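Local coordinates for protein alginate lyase, family PL7 (Zobellia galactanivorans, PDB 4BE3) that cleaves alginate as an exolytic lyase of polysaccharide lyase family 7, presumably by the beta-elimination characteristic of such enzymes, at residues Glu13-Gly19 / Arg65-Lys71; Gly95-Val99 / Ser268-Asn272; Val158-Asp162 / Glu175-Ile181. Where two conformers were deposited one is given. Residue numbers count along the deposited sequence, not the author numbering.

Contact 1: Glu13-Gly19 / Arg65-Lys71; sequences EWKILLG and RTELGQK. With SRT (S,R meso-tartaric acid), chain C.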
loop_
_atom_site.group_PDB
_atom_site.type_symbol
_atom_site.label_atom_id
_atom_site.label_comp_id
_atom_site.label_asym_id
_atom_site.label_seq_id
_atom_site.Cartn_x
_atom_site.Cartn_y
_atom_site.Cartn_z
ATOM N N GLU A 13 -0.170 -2.633 12.974
ATOM C CA GLU A 13 0.349 -2.032 11.718
ATOM C C GLU A 13 1.591 -1.129 11.940
ATOM O O GLU A 13 2.160 -0.650 10.968
ATOM C CB GLU A 13 -0.809 -1.151 11.117
ATOM C CG GLU A 13 -1.885 -2.120 10.619
ATOM C CD GLU A 13 -2.992 -1.363 9.890
ATOM O OE1 GLU A 13 -2.756 -0.283 9.145
ATOM O OE2 GLU A 13 -4.192 -1.774 10.031
ATOM N N TRP A 14 1.971 -1.011 13.189
ATOM C CA TRP A 14 3.150 -0.195 13.569
ATOM C C TRP A 14 4.256 -0.950 14.254
ATOM O O TRP A 14 3.920 -1.905 15.033
ATOM C CB TRP A 14 2.722 0.855 14.572
ATOM C CG TRP A 14 1.636 1.806 14.059
ATOM C CD1 TRP A 14 0.285 1.770 14.374
ATOM C CD2 TRP A 14 1.845 3.086 13.340
ATOM N NE1 TRP A 14 -0.359 2.865 13.867
ATOM C CE2 TRP A 14 0.555 3.687 13.188
ATOM C CE3 TRP A 14 2.979 3.723 12.785
ATOM C CZ2 TRP A 14 0.357 4.996 12.602
ATOM C CZ3 TRP A 14 2.782 4.981 12.138
ATOM C CH2 TRP A 14 1.490 5.585 12.042
ATOM N N LYS A 15 5.553 -0.542 14.098
ATOM C CA LYS A 15 6.637 -1.010 14.939
ATOM C C LYS A 15 7.057 0.255 15.743
ATOM O O LYS A 15 6.528 1.401 15.430
ATOM C CB LYS A 15 7.805 -1.468 14.114
ATOM C CG LYS A 15 8.401 -0.361 13.244
ATOM C CD LYS A 15 9.449 -0.877 12.281
ATOM C CE LYS A 15 8.768 -1.669 11.144
ATOM N NZ LYS A 15 9.798 -1.746 10.039
ATOM N N ILE A 16 7.891 0.068 16.741
ATOM C CA ILE A 16 8.318 1.268 17.517
ATOM C C ILE A 16 9.828 1.275 17.688
ATOM O O ILE A 16 10.477 0.176 17.714
ATOM C CB ILE A 16 7.528 1.340 18.900
ATOM C CG1 ILE A 16 7.535 2.795 19.541
ATOM C CG2 ILE A 16 8.148 0.382 19.929
ATOM C CD1 ILE A 16 6.539 2.999 20.641
ATOM N N LEU A 17 10.386 2.508 17.837
ATOM C CA LEU A 17 11.743 2.640 18.415
ATOM C C LEU A 17 11.488 3.486 19.693
ATOM O O LEU A 17 10.819 4.572 19.591
ATOM C CB LEU A 17 12.649 3.367 17.411
ATOM C CG LEU A 17 13.988 3.891 18.036
ATOM C CD1 LEU A 17 14.728 2.614 18.618
ATOM C CD2 LEU A 17 14.689 4.502 16.858
ATOM N N LEU A 18 12.052 3.134 20.856
ATOM C CA LEU A 18 11.940 3.936 22.090
ATOM C C LEU A 18 13.146 4.783 22.295
ATOM O O LEU A 18 14.226 4.506 21.670
ATOM C CB LEU A 18 11.846 2.991 23.311
ATOM C CG LEU A 18 10.728 1.905 23.182
ATOM C CD1 LEU A 18 10.810 1.122 24.530
ATOM C CD2 LEU A 18 9.288 2.456 23.007
ATOM N N GLY A 19 13.029 5.713 23.242
ATOM C CA GLY A 19 14.114 6.693 23.531
ATOM C C GLY A 19 15.358 5.982 24.069
ATOM O O GLY A 19 16.441 6.557 24.006
ATOM N N ARG A 65 14.103 9.390 19.841
ATOM C CA ARG A 65 12.607 9.411 19.622
ATOM C C ARG A 65 11.991 8.257 20.444
ATOM O O ARG A 65 12.698 7.282 20.725
ATOM C CB ARG A 65 12.292 9.199 18.118
ATOM C CG ARG A 65 12.572 7.758 17.622
ATOM C CD ARG A 65 12.532 7.688 16.093
ATOM N NE ARG A 65 13.803 8.265 15.540
ATOM C CZ ARG A 65 13.851 8.861 14.370
ATOM N NH1 ARG A 65 12.673 9.180 13.739
ATOM N NH2 ARG A 65 15.009 9.184 13.802
ATOM N N THR A 66 10.711 8.402 20.762
ATOM C CA THR A 66 9.873 7.202 21.084
ATOM C C THR A 66 8.793 7.324 20.051
ATOM O O THR A 66 7.941 8.303 20.140
ATOM C CB THR A 66 9.309 7.334 22.464
ATOM O OG1 THR A 66 10.401 7.265 23.406
ATOM C CG2 THR A 66 8.349 6.135 22.711
ATOM N N GLU A 67 8.818 6.495 18.976
ATOM C CA GLU A 67 7.936 6.900 17.823
ATOM C C GLU A 67 7.579 5.571 17.079
ATOM O O GLU A 67 8.487 4.695 16.863
ATOM C CB GLU A 67 8.834 7.785 16.884
ATOM C CG GLU A 67 8.005 8.443 15.768
ATOM C CD GLU A 67 8.857 9.268 14.830
ATOM O OE1 GLU A 67 10.028 8.859 14.494
ATOM O OE2 GLU A 67 8.299 10.285 14.371
ATOM N N LEU A 68 6.357 5.555 16.618
ATOM C CA LEU A 68 5.894 4.376 15.762
ATOM C C LEU A 68 6.371 4.539 14.353
ATOM O O LEU A 68 6.425 5.711 13.852
ATOM C CB LEU A 68 4.393 4.452 15.759
ATOM C CG LEU A 68 3.721 4.442 17.082
ATOM C CD1 LEU A 68 2.190 4.399 16.773
ATOM C CD2 LEU A 68 4.062 3.128 17.858
ATOM N N GLY A 69 6.596 3.452 13.594
ATOM C CA GLY A 69 6.842 3.557 12.160
ATOM C C GLY A 69 5.842 2.568 11.526
ATOM O O GLY A 69 5.657 1.411 12.043
ATOM N N GLN A 70 5.233 3.030 10.467
ATOM C CA GLN A 70 4.215 2.146 9.810
ATOM C C GLN A 70 4.958 0.993 9.090
ATOM O O GLN A 70 5.919 1.187 8.300
ATOM C CB GLN A 70 3.451 3.022 8.790
ATOM C CG GLN A 70 2.489 2.236 7.935
ATOM C CD GLN A 70 1.853 3.185 6.932
ATOM O OE1 GLN A 70 2.539 4.173 6.463
ATOM N NE2 GLN A 70 0.631 2.866 6.429
ATOM N N LYS A 71 4.424 -0.258 9.280
ATOM C CA LYS A 71 5.144 -1.435 8.694
ATOM C C LYS A 71 4.962 -1.531 7.187
ATOM O O LYS A 71 5.901 -1.892 6.481
ATOM C CB LYS A 71 4.470 -2.661 9.329
ATOM C CG LYS A 71 4.874 -2.845 10.773
ATOM C CD LYS A 71 4.160 -4.112 11.318
ATOM C CE LYS A 71 4.597 -4.279 12.764
ATOM N NZ LYS A 71 3.915 -5.516 13.350
HETATM O O1 SRT C . 14.857 7.162 10.546
HETATM O O11 SRT C . 12.583 7.436 10.814
HETATM C C1 SRT C . 13.670 6.826 10.820
HETATM C C2 SRT C . 13.325 5.498 11.400
HETATM O O2 SRT C . 12.198 4.779 10.853
HETATM C C3 SRT C . 14.282 4.903 12.401
HETATM O O3 SRT C . 13.672 5.597 13.405
HETATM C C4 SRT C . 14.342 3.450 12.557
HETATM O O4 SRT C . 13.847 2.884 13.525
HETATM O O41 SRT C . 14.761 2.754 11.633
HETATM O O HOH W 1 -0.707 0.295 7.478
HETATM O O HOH W 2 2.869 -4.121 16.021
HETATM O O HOH W 3 8.317 -2.639 7.565
HETATM O O HOH W 4 8.625 0.726 8.554
#
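The indole of Trp14 lies against the partner strand itself: its CE3 comes within 3.3 Å of Gly69 C, near the ring plane, and 3.4 Å of Leu68 CB. Leu68 then folds its CD1 over the five-membered ring, 3.8 Å from the centroid and 12° off the normal, a CH-pi contact. Beneath this packing, strands 14-17 and 65-70 run antiparallel. Lys15 and Gly69 exchange two hydrogen bonds (Lys15 N to Gly69 O and Gly69 N to Lys15 O, both 2.8 Å), as do Leu17 and Glu67 (Leu17 N to Glu67 O 3.1 Å, Glu67 N to Leu17 O 2.8 Å). Lys71 N to Glu13 O at 2.9 Å continues the ladder beyond the strands. In the beta-jelly roll of this family the sheet has two distinct faces. Trp14, Ile16 and Leu68 lie on the one that packs against strand 44-52, where Ile16 CD1 meets Leu68 CD2 at 3.7 Å and Phe49 touches both residues. The other carries Leu17 and Glu67 and borders the tartrate pocket. There Arg65 NH1 bridges to Glu67 OE1 (2.8 Å), which also pairs with Lys257, while tartrate O3 sits over the guanidinium face and Leu17 CD2 touches Arg65 CD at 3.9 Å.

Contact 2: Gly95-Val99 / Ser268-Asn272; sequences GDARV and SPEDN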
loop_
_atom_site.group_PDB
_atom_site.type_symbol
_atom_site.label_atom_id
_atom_site.label_comp_id
_atom_site.label_asym_id
_atom_site.label_seq_id
_atom_site.Cartn_x
_atom_site.Cartn_y
_atom_site.Cartn_z
ATOM N N GLY A 95 18.058 24.643 25.716
ATOM C CA GLY A 95 18.432 24.530 24.258
ATOM C C GLY A 95 18.845 26.002 23.967
ATOM O O GLY A 95 18.582 26.942 24.789
ATOM N N ASP A 96 19.475 26.192 22.822
ATOM C CA ASP A 96 19.986 27.471 22.405
ATOM C C ASP A 96 18.880 28.099 21.522
ATOM O O ASP A 96 18.487 27.546 20.508
ATOM C CB ASP A 96 21.263 27.183 21.639
ATOM C CG ASP A 96 21.900 28.446 21.143
ATOM O OD1 ASP A 96 21.198 29.385 20.736
ATOM O OD2 ASP A 96 23.135 28.507 21.169
ATOM N N ALA A 97 18.341 29.241 21.935
ATOM C CA ALA A 97 17.191 29.844 21.124
ATOM C C ALA A 97 17.592 30.334 19.779
ATOM O O ALA A 97 16.693 30.588 18.966
ATOM C CB ALA A 97 16.641 31.079 21.951
ATOM N N ARG A 98 18.877 30.402 19.446
ATOM C CA ARG A 98 19.250 30.819 18.089
ATOM C C ARG A 98 19.076 29.610 17.103
ATOM O O ARG A 98 19.125 29.878 15.891
ATOM C CB ARG A 98 20.812 31.095 18.060
ATOM C CG ARG A 98 21.046 32.400 18.883
ATOM C CD ARG A 98 22.633 32.552 18.916
ATOM N NE ARG A 98 23.242 31.371 19.578
ATOM C CZ ARG A 98 24.488 30.895 19.341
ATOM N NH1 ARG A 98 25.331 31.481 18.473
ATOM N NH2 ARG A 98 24.940 29.738 19.872
ATOM N N VAL A 99 18.901 28.435 17.655
ATOM C CA VAL A 99 18.873 27.175 16.758
ATOM C C VAL A 99 17.398 26.913 16.516
ATOM O O VAL A 99 16.666 26.655 17.453
ATOM C CB VAL A 99 19.566 26.033 17.557
ATOM C CG1 VAL A 99 19.499 24.786 16.656
ATOM C CG2 VAL A 99 21.066 26.428 17.811
ATOM N N SER A 268 26.516 20.481 19.838
ATOM C CA SER A 268 26.994 21.860 19.876
ATOM C C SER A 268 26.407 22.675 18.742
ATOM O O SER A 268 26.521 22.292 17.555
ATOM C CB SER A 268 28.523 21.883 19.741
ATOM O OG SER A 268 29.118 21.217 20.839
ATOM N N PRO A 269 25.782 23.824 19.064
ATOM C CA PRO A 269 25.211 24.690 17.981
ATOM C C PRO A 269 26.221 25.086 16.966
ATOM O O PRO A 269 25.889 25.155 15.822
ATOM C CB PRO A 269 24.681 25.901 18.736
ATOM C CG PRO A 269 24.134 25.283 20.057
ATOM C CD PRO A 269 25.348 24.339 20.422
ATOM N N GLU A 270 27.499 25.250 17.383
ATOM C CA GLU A 270 28.544 25.620 16.414
ATOM C C GLU A 270 28.653 24.588 15.319
ATOM O O GLU A 270 29.019 24.883 14.194
ATOM C CB GLU A 270 29.926 25.860 17.184
ATOM C CG GLU A 270 29.857 27.001 18.200
ATOM C CD GLU A 270 28.870 26.738 19.403
ATOM O OE1 GLU A 270 28.802 25.531 19.823
ATOM O OE2 GLU A 270 28.094 27.690 19.873
ATOM N N ASP A 271 28.353 23.352 15.598
ATOM C CA ASP A 271 28.435 22.353 14.540
ATOM C C ASP A 271 27.281 22.365 13.529
ATOM O O ASP A 271 27.455 21.952 12.403
ATOM C CB ASP A 271 28.590 20.949 15.136
ATOM C CG ASP A 271 30.003 20.822 15.902
ATOM O OD1 ASP A 271 30.899 21.731 15.762
ATOM O OD2 ASP A 271 30.179 19.853 16.646
ATOM N N ASN A 272 26.090 22.806 13.933
ATOM C CA ASN A 272 25.007 22.917 12.951
ATOM C C ASN A 272 23.977 23.883 13.624
ATOM O O ASN A 272 23.225 23.474 14.508
ATOM C CB ASN A 272 24.317 21.588 12.800
ATOM C CG ASN A 272 23.286 21.628 11.716
ATOM O OD1 ASN A 272 22.440 22.541 11.644
ATOM N ND2 ASN A 272 23.275 20.580 10.896
HETATM O O HOH W 5 27.688 29.821 17.694
#
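Two surface loops of the jelly roll meet here, one of them the type I beta turn Asp96-Val99 with an Asx turn built into it, Asp96 OD1 accepting from Arg98 N at 2.8 Å. Along 268-272, Ser268 starts a short helix-like bend by offering its O to Asp271 N (2.9 Å). Pro269 follows and makes most of the contact: its CB packs on Val99 CG2 (3.8 Å), while its CG lies 3.6 Å from Asp96 OD2. Glu270 begins by pointing away, yet its side chain curls back so that OE2 makes a long salt bridge of 3.8 Å with Arg98 NH2. A water closes the remaining gap, donating to Glu270 OE2 (3.1 Å) and accepting from Arg98 NH1 (3.0 Å). The same guanidinium is held far more tightly by Asp96, with Arg98 NH2 at 2.5 Å from Asp96 OD2, so the three charges form one network. Past Asp271, Asn272 turns its OD1 to the backbone nitrogens of Val274 and Trp275, and its main-chain O lies 4.5 Å from Val99 CG1.

Contact 3: Val158-Asp162 / Glu175-Ile181; sequences VWGYD and EEPEDGI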
loop_
_atom_site.group_PDB
_atom_site.type_symbol
_atom_site.label_atom_id
_atom_site.label_comp_id
_atom_site.label_asym_id
_atom_site.label_seq_id
_atom_site.Cartn_x
_atom_site.Cartn_y
_atom_site.Cartn_z
ATOM N N VAL A 158 1.529 26.581 10.827
ATOM C CA VAL A 158 0.092 26.265 10.912
ATOM C C VAL A 158 -0.563 27.256 11.885
ATOM O O VAL A 158 -1.442 28.121 11.450
ATOM C CB VAL A 158 -0.128 24.769 11.456
ATOM C CG1 VAL A 158 -1.639 24.514 11.502
ATOM C CG2 VAL A 158 0.574 23.890 10.389
ATOM N N TRP A 159 -0.232 27.173 13.166
ATOM C CA TRP A 159 -0.734 28.180 14.196
ATOM C C TRP A 159 0.562 28.652 14.828
ATOM O O TRP A 159 1.408 27.855 15.281
ATOM C CB TRP A 159 -1.502 27.482 15.288
ATOM C CG TRP A 159 -2.760 26.843 14.671
ATOM C CD1 TRP A 159 -3.834 27.481 14.064
ATOM C CD2 TRP A 159 -3.071 25.458 14.727
ATOM N NE1 TRP A 159 -4.821 26.529 13.688
ATOM C CE2 TRP A 159 -4.392 25.279 14.097
ATOM C CE3 TRP A 159 -2.353 24.328 15.230
ATOM C CZ2 TRP A 159 -4.966 24.027 13.918
ATOM C CZ3 TRP A 159 -2.990 23.030 15.082
ATOM C CH2 TRP A 159 -4.278 22.901 14.423
ATOM N N GLY A 160 0.814 29.980 14.766
ATOM C CA GLY A 160 2.034 30.426 15.427
ATOM C C GLY A 160 3.123 30.686 14.396
ATOM O O GLY A 160 2.829 31.060 13.226
ATOM N N TYR A 161 4.335 30.357 14.791
ATOM C CA TYR A 161 5.477 30.640 13.945
ATOM C C TYR A 161 5.896 29.387 13.134
ATOM O O TYR A 161 5.459 28.263 13.414
ATOM C CB TYR A 161 6.687 30.868 14.819
ATOM C CG TYR A 161 6.507 32.131 15.710
ATOM C CD1 TYR A 161 5.908 33.295 15.184
ATOM C CD2 TYR A 161 6.928 32.071 17.027
ATOM C CE1 TYR A 161 5.730 34.482 16.033
ATOM C CE2 TYR A 161 6.841 33.256 17.842
ATOM C CZ TYR A 161 6.270 34.405 17.260
ATOM O OH TYR A 161 6.141 35.581 18.068
ATOM N N ASP A 162 6.672 29.585 12.115
ATOM C CA ASP A 162 7.366 28.401 11.488
ATOM C C ASP A 162 8.786 28.232 12.161
ATOM O O ASP A 162 9.094 28.951 13.132
ATOM C CB ASP A 162 7.460 28.521 9.950
ATOM C CG ASP A 162 8.277 29.692 9.515
ATOM O OD1 ASP A 162 9.371 29.987 10.073
ATOM O OD2 ASP A 162 7.796 30.359 8.579
ATOM N N GLU A 175 8.679 36.887 21.153
ATOM C CA GLU A 175 7.491 36.873 22.029
ATOM C C GLU A 175 6.602 35.642 21.662
ATOM O O GLU A 175 6.749 35.027 20.590
ATOM C CB GLU A 175 6.694 38.100 21.868
ATOM C CG GLU A 175 6.004 38.126 20.589
ATOM C CD GLU A 175 5.165 39.449 20.417
ATOM O OE1 GLU A 175 5.482 40.489 21.030
ATOM O OE2 GLU A 175 4.202 39.463 19.618
ATOM N N GLU A 176 5.772 35.259 22.565
ATOM C CA GLU A 176 4.943 34.027 22.304
ATOM C C GLU A 176 3.996 34.336 21.164
ATOM O O GLU A 176 3.500 35.501 21.020
ATOM C CB GLU A 176 4.265 33.453 23.563
ATOM C CG GLU A 176 3.039 34.170 23.811
ATOM C CD GLU A 176 2.253 33.638 24.986
ATOM O OE1 GLU A 176 2.511 32.596 25.491
ATOM O OE2 GLU A 176 1.295 34.341 25.393
ATOM N N PRO A 177 3.688 33.305 20.338
ATOM C CA PRO A 177 2.796 33.550 19.241
ATOM C C PRO A 177 1.390 33.726 19.810
ATOM O O PRO A 177 0.864 32.805 20.490
ATOM C CB PRO A 177 2.914 32.238 18.432
ATOM C CG PRO A 177 3.360 31.153 19.386
ATOM C CD PRO A 177 4.338 31.965 20.283
ATOM N N GLU A 178 0.738 34.775 19.414
ATOM C CA GLU A 178 -0.635 35.023 19.907
ATOM C C GLU A 178 -1.637 34.010 19.411
ATOM O O GLU A 178 -2.536 33.600 20.171
ATOM C CB GLU A 178 -1.082 36.449 19.465
ATOM C CG GLU A 178 -2.601 36.616 19.304
ATOM C CD GLU A 178 -3.341 36.638 20.639
ATOM O OE1 GLU A 178 -2.758 37.152 21.610
ATOM O OE2 GLU A 178 -4.505 36.139 20.691
ATOM N N ASP A 179 -1.410 33.481 18.220
ATOM C CA ASP A 179 -2.382 32.514 17.736
ATOM C C ASP A 179 -1.882 31.043 18.028
ATOM O O ASP A 179 -2.372 30.115 17.410
ATOM C CB ASP A 179 -2.568 32.680 16.215
ATOM C CG ASP A 179 -1.264 32.526 15.435
ATOM O OD1 ASP A 179 -0.152 32.920 15.994
ATOM O OD2 ASP A 179 -1.273 31.937 14.272
ATOM N N GLY A 180 -0.964 30.826 18.945
ATOM C CA GLY A 180 -0.450 29.419 19.112
ATOM C C GLY A 180 -1.263 28.469 19.986
ATOM O O GLY A 180 -2.409 28.741 20.400
ATOM N N ILE A 181 -0.600 27.367 20.331
ATOM C CA ILE A 181 -1.272 26.175 20.944
ATOM C C ILE A 181 -0.509 25.925 22.224
ATOM O O ILE A 181 0.696 25.808 22.198
ATOM C CB ILE A 181 -1.172 24.939 19.968
ATOM C CG1 ILE A 181 -1.849 25.281 18.606
ATOM C CG2 ILE A 181 -1.767 23.716 20.740
ATOM C CD1 ILE A 181 -3.364 25.600 18.646
HETATM O O HOH W 6 0.633 32.302 12.240
HETATM O O HOH W 7 4.079 37.096 17.959
#
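Asp179 and Tyr161 supply the two direct polar links between these loop segments. Gly160 N donates to Asp179 OD2 at 2.9 Å, and a water gives one hydrogen bond to that carboxylate oxygen (2.8 Å) and another to Gly160 O (2.7 Å), so both backbone polar atoms of the glycine are served at the same corner. Tyr161 OH donates to Glu175 O at 2.7 Å and can accept in turn from a second water (2.6 Å), which also reaches Glu175 OE2 at 2.9 Å. Further satisfaction comes from nearby chain: Tyr161 N is bonded to Ser135 OG, Trp159 NE1 to Lys208 O, and Glu176 OE1 to the backbone nitrogens of Thr132 and Lys133. Gly180 N closes the type I turn Pro177-Gly180 on Pro177 O at 3.1 Å.

Apolar contacts fill the space between. Pro177 CB lies over the Tyr161 ring, 4.1 Å from its centroid, as a CH-pi contact, and Trp159 CE3 meets Ile181 CG1 at 3.5 Å. Gly160 CA approaches Pro177 CB to 3.6 Å, with a positive phi of 102° that a side chain would hardly tolerate. Strand 133-141 pairs with the chain at both ends of this loop, bonding to Ile181 through Gly134; at the other end, Val158 and Trp159 both face Val136, forming a classic beta bulge.

Contact 1 comes first along the chain; the whole of contact 3 then falls between the two segments of contact 2. Contact 1 joins two strands of the large antiparallel sheet, and contact 3 lies mostly in the loop between two short strands of that sheet, 153-157 and 181-182; they sit on opposite sides of the chain's centre, about 28 Å apart between centres. Contact 2 lies among connecting loops, 27 Å from contact 1 and 21 Å from contact 3, centre to centre. Ala97 nevertheless bonds to Gly167 and Ala170, in the loop joining contact 3's segments. Contact 1 alone of the three holds tartrate-pocket residues, whereas contacts 2 and 3 tie connecting loops together.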